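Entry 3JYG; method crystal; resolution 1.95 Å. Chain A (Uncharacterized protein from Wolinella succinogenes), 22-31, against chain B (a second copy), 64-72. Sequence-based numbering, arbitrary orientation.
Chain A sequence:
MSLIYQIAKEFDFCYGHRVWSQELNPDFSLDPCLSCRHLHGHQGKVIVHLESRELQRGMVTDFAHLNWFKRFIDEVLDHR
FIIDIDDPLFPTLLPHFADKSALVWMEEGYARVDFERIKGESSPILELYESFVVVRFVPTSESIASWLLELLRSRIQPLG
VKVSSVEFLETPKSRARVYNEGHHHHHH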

# COMPACT_ATOMS: atom_id res chain seq x y z
N GLN A 22 -19.62 13.97 -14.20
CA GLN A 22 -18.21 14.23 -14.44
C GLN A 22 -17.97 15.54 -15.27
O GLN A 22 -18.58 15.73 -16.33
CB GLN A 22 -17.55 13.02 -15.12
CG GLN A 22 -16.02 13.24 -15.37
CD GLN A 22 -15.42 12.28 -16.39
OE1 GLN A 22 -16.09 11.86 -17.36
NE2 GLN A 22 -14.15 11.93 -16.18
N GLU A 23 -17.08 16.42 -14.79
CA GLU A 23 -16.58 17.52 -15.66
C GLU A 23 -15.05 17.58 -15.65
O GLU A 23 -14.43 17.25 -14.64
CB GLU A 23 -17.13 18.89 -15.23
CG GLU A 23 -18.62 19.03 -15.25
CD GLU A 23 -19.11 20.29 -14.51
OE1 GLU A 23 -18.37 21.32 -14.47
OE2 GLU A 23 -20.24 20.24 -13.97
N LEU A 24 -14.44 18.01 -16.76
CA LEU A 24 -12.98 18.12 -16.83
C LEU A 24 -12.46 19.53 -17.15
O LEU A 24 -13.02 20.24 -18.00
CB LEU A 24 -12.41 17.13 -17.85
CG LEU A 24 -12.68 15.67 -17.49
CD1 LEU A 24 -12.26 14.82 -18.66
CD2 LEU A 24 -11.90 15.30 -16.19
N ASN A 25 -11.40 19.94 -16.44
CA ASN A 25 -10.55 21.08 -16.84
C ASN A 25 -9.54 20.58 -17.90
O ASN A 25 -8.60 19.83 -17.58
CB ASN A 25 -9.85 21.66 -15.60
CG ASN A 25 -9.03 22.91 -15.92
OD1 ASN A 25 -8.51 23.07 -17.02
ND2 ASN A 25 -8.91 23.80 -14.95
N PRO A 26 -9.73 20.97 -19.18
CA PRO A 26 -8.92 20.39 -20.25
C PRO A 26 -7.45 20.79 -20.21
O PRO A 26 -6.66 20.20 -20.95
CB PRO A 26 -9.60 20.91 -21.54
CG PRO A 26 -10.85 21.57 -21.12
CD PRO A 26 -10.61 22.03 -19.70
N ASP A 27 -7.09 21.77 -19.38
CA ASP A 27 -5.66 22.13 -19.20
C ASP A 27 -4.87 21.04 -18.48
O ASP A 27 -3.64 20.91 -18.68
CB ASP A 27 -5.50 23.44 -18.41
CG ASP A 27 -6.10 24.64 -19.13
OD1 ASP A 27 -6.18 24.65 -20.39
OD2 ASP A 27 -6.47 25.60 -18.40
N PHE A 28 -5.58 20.27 -17.63
CA PHE A 28 -4.95 19.27 -16.78
C PHE A 28 -5.20 17.87 -17.34
O PHE A 28 -4.31 17.00 -17.26
CB PHE A 28 -5.43 19.40 -15.31
CG PHE A 28 -4.91 20.65 -14.61
CD1 PHE A 28 -5.49 21.89 -14.83
CD2 PHE A 28 -3.84 20.57 -13.74
CE1 PHE A 28 -5.02 23.04 -14.18
CE2 PHE A 28 -3.36 21.70 -13.08
CZ PHE A 28 -3.97 22.95 -13.30
N SER A 29 -6.38 17.70 -17.95
CA SER A 29 -6.79 16.41 -18.51
C SER A 29 -6.31 16.18 -19.95
O SER A 29 -6.22 15.04 -20.39
CB SER A 29 -8.31 16.24 -18.42
OG SER A 29 -8.98 17.10 -19.35
N LEU A 30 -6.05 17.28 -20.66
CA LEU A 30 -5.54 17.28 -22.06
C LEU A 30 -6.64 16.93 -23.08
O LEU A 30 -6.82 17.62 -24.09
CB LEU A 30 -4.28 16.39 -22.21
CG LEU A 30 -3.12 16.60 -21.22
CD1 LEU A 30 -2.03 15.62 -21.49
CD2 LEU A 30 -2.54 18.01 -21.22
N ASP A 31 -7.39 15.87 -22.78
CA ASP A 31 -8.58 15.43 -23.52
C ASP A 31 -9.85 15.96 -22.78
O ASP A 31 -9.98 15.77 -21.57
CB ASP A 31 -8.58 13.90 -23.54
CG ASP A 31 -9.60 13.30 -24.50
OD1 ASP A 31 -10.68 13.91 -24.74
OD2 ASP A 31 -9.32 12.19 -25.03
N ALA B 64 -8.33 12.14 -14.18
CA ALA B 64 -7.79 12.57 -15.47
C ALA B 64 -7.04 13.90 -15.36
O ALA B 64 -6.40 14.30 -16.30
CB ALA B 64 -8.89 12.65 -16.56
N HIS B 65 -7.10 14.55 -14.19
CA HIS B 65 -6.49 15.88 -14.01
C HIS B 65 -5.00 15.78 -13.75
O HIS B 65 -4.30 16.79 -13.66
CB HIS B 65 -7.18 16.70 -12.89
CG HIS B 65 -8.44 17.38 -13.34
ND1 HIS B 65 -9.43 17.77 -12.47
CD2 HIS B 65 -8.87 17.73 -14.59
CE1 HIS B 65 -10.42 18.33 -13.16
NE2 HIS B 65 -10.11 18.30 -14.44
N LEU B 66 -4.51 14.55 -13.66
CA LEU B 66 -3.08 14.34 -13.57
C LEU B 66 -2.55 13.88 -14.94
O LEU B 66 -1.44 13.37 -15.06
CB LEU B 66 -2.77 13.37 -12.45
CG LEU B 66 -2.86 13.94 -11.04
CD1 LEU B 66 -2.81 12.82 -10.01
CD2 LEU B 66 -1.72 14.92 -10.76
N ASN B 67 -3.34 14.11 -15.99
CA ASN B 67 -2.96 13.63 -17.32
C ASN B 67 -1.69 14.32 -17.86
O ASN B 67 -0.85 13.65 -18.45
CB ASN B 67 -4.14 13.69 -18.33
CG ASN B 67 -4.99 12.40 -18.36
OD1 ASN B 67 -4.84 11.46 -17.54
ND2 ASN B 67 -5.94 12.38 -19.29
N TRP B 68 -1.54 15.62 -17.60
CA TRP B 68 -0.33 16.40 -17.94
C TRP B 68 0.97 15.87 -17.27
O TRP B 68 2.12 16.07 -17.77
CB TRP B 68 -0.55 17.81 -17.46
CG TRP B 68 -0.68 17.89 -15.95
CD1 TRP B 68 -1.81 17.68 -15.20
CD2 TRP B 68 0.37 18.18 -15.01
NE1 TRP B 68 -1.52 17.83 -13.84
CE2 TRP B 68 -0.19 18.14 -13.71
CE3 TRP B 68 1.73 18.46 -15.15
CZ2 TRP B 68 0.58 18.34 -12.54
CZ3 TRP B 68 2.50 18.69 -14.00
CH2 TRP B 68 1.92 18.63 -12.71
N PHE B 69 0.80 15.24 -16.11
CA PHE B 69 1.92 14.76 -15.35
C PHE B 69 2.30 13.42 -15.92
O PHE B 69 3.50 13.12 -15.95
CB PHE B 69 1.56 14.71 -13.86
CG PHE B 69 2.66 14.20 -12.95
CD1 PHE B 69 3.75 15.01 -12.62
CD2 PHE B 69 2.57 12.93 -12.38
CE1 PHE B 69 4.74 14.53 -11.77
CE2 PHE B 69 3.56 12.45 -11.52
CZ PHE B 69 4.64 13.24 -11.22
N LYS B 70 1.29 12.63 -16.33
CA LYS B 70 1.52 11.36 -17.01
C LYS B 70 2.33 11.73 -18.25
O LYS B 70 3.33 11.09 -18.56
CB LYS B 70 0.22 10.68 -17.45
CG LYS B 70 0.44 9.27 -17.99
CD LYS B 70 -0.82 8.75 -18.64
CE LYS B 70 -0.68 7.32 -19.08
NZ LYS B 70 0.61 7.05 -19.78
N ARG B 71 1.92 12.80 -18.91
CA ARG B 71 2.61 13.19 -20.14
C ARG B 71 4.06 13.57 -19.86
O ARG B 71 4.96 13.14 -20.60
CB ARG B 71 1.86 14.28 -20.89
CG ARG B 71 2.27 14.36 -22.37
CD ARG B 71 1.65 15.58 -23.10
NE ARG B 71 1.54 16.73 -22.22
CZ ARG B 71 0.98 17.90 -22.54
NH1 ARG B 71 0.47 18.10 -23.76
NH2 ARG B 71 0.94 18.88 -21.64
N PHE B 72 4.28 14.32 -18.78
CA PHE B 72 5.64 14.63 -18.32
C PHE B 72 6.46 13.37 -18.08
O PHE B 72 7.54 13.23 -18.65
CB PHE B 72 5.63 15.51 -17.04
CG PHE B 72 7.01 15.80 -16.51
CD1 PHE B 72 7.82 16.76 -17.11
CD2 PHE B 72 7.50 15.11 -15.40
CE1 PHE B 72 9.11 17.02 -16.61
CE2 PHE B 72 8.77 15.36 -14.92
CZ PHE B 72 9.57 16.31 -15.51

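Two copies of one protein meet here, and the two stretches bury 525 Å² between them. Chain A contributes a loop and a short helix, residues 26-29. Chain B contributes a 3-10 segment and the start of a helix.

B:Ala64 comes first. Its CA-to-CB bond points toward chain A, and B:Ala64 CB lies 4.0 Å from A:Leu24 CD2, a small apolar contact. Its carbonyl also takes part: A:Ser29 CA lies 3.1 Å from B:Ala64 O in a CA-H...O contact. Both residues have small side chains, and B:Ala64 CB is 4.1 Å from A:Ser29 CB.

B:His65 has the largest covered area of any residue in the two stretches. B:His65 CA is 4.5 Å from A:Ser29 CA. The CA-to-CB bond points sideways, but the ring end comes nearer to chain A. The backbone N of A:Asn25 donates a hydrogen bond to B:His65 NE2 at 2.9 Å, meeting the ring at its edge, near its plane. This is where the nitrogen lone pair lies, so NE2 acts as an acceptor. ND1 is hydrogen-bonded elsewhere in the structure. A:Asn25 serves two purposes: A:Asn25 OD1 caps the chain A helix by accepting from A:Asp27 N at 3.0 Å, while its own N is left to bind the histidine.

B:Leu66 sits at the N-cap position of the chain B helix. Its CA-to-CB bond points away from chain A; the residue is buried and none of its area is covered by the other stretch.

The CA-to-CB bond of B:Asn67 points toward chain A. B:Asn67 ND2 donates to A:Ser29 O at 2.9 Å. The amide suits this place because it can reach a backbone carbonyl near the end of the chain A helix.

B:Trp68 binds through both backbone and ring. B:Trp68 N donates to A:Phe28 O at 3.1 Å, so a carbonyl from chain A meets an amide in the first turn of the chain B helix. The indole is buried, with chi1 in the p well. The edge of the A:Phe28 ring is directed toward the indole face, offset, with planes at 86° and the phenyl centroid 5.4 Å from that of the five-membered ring. A:Phe28 CD2 is 3.8 Å from B:Trp68 CD1.

B:Phe69, B:Lys70 and B:Phe72 make no contact. B:Arg71 lies one turn on from B:Asn67, and its CA-to-CB bond points toward chain A. A:Leu30 CD2 lies over one face of its guanidinium, 3.6 Å from B:Arg71 NH2. A:Leu30 has positive phi just after the chain A helix, and its CA-to-CB bond points toward chain B. A:Leu30 CD2 is also 4.3 Å from B:Trp68 CB, an apolar contact; A:Leu30 as a whole stays exposed.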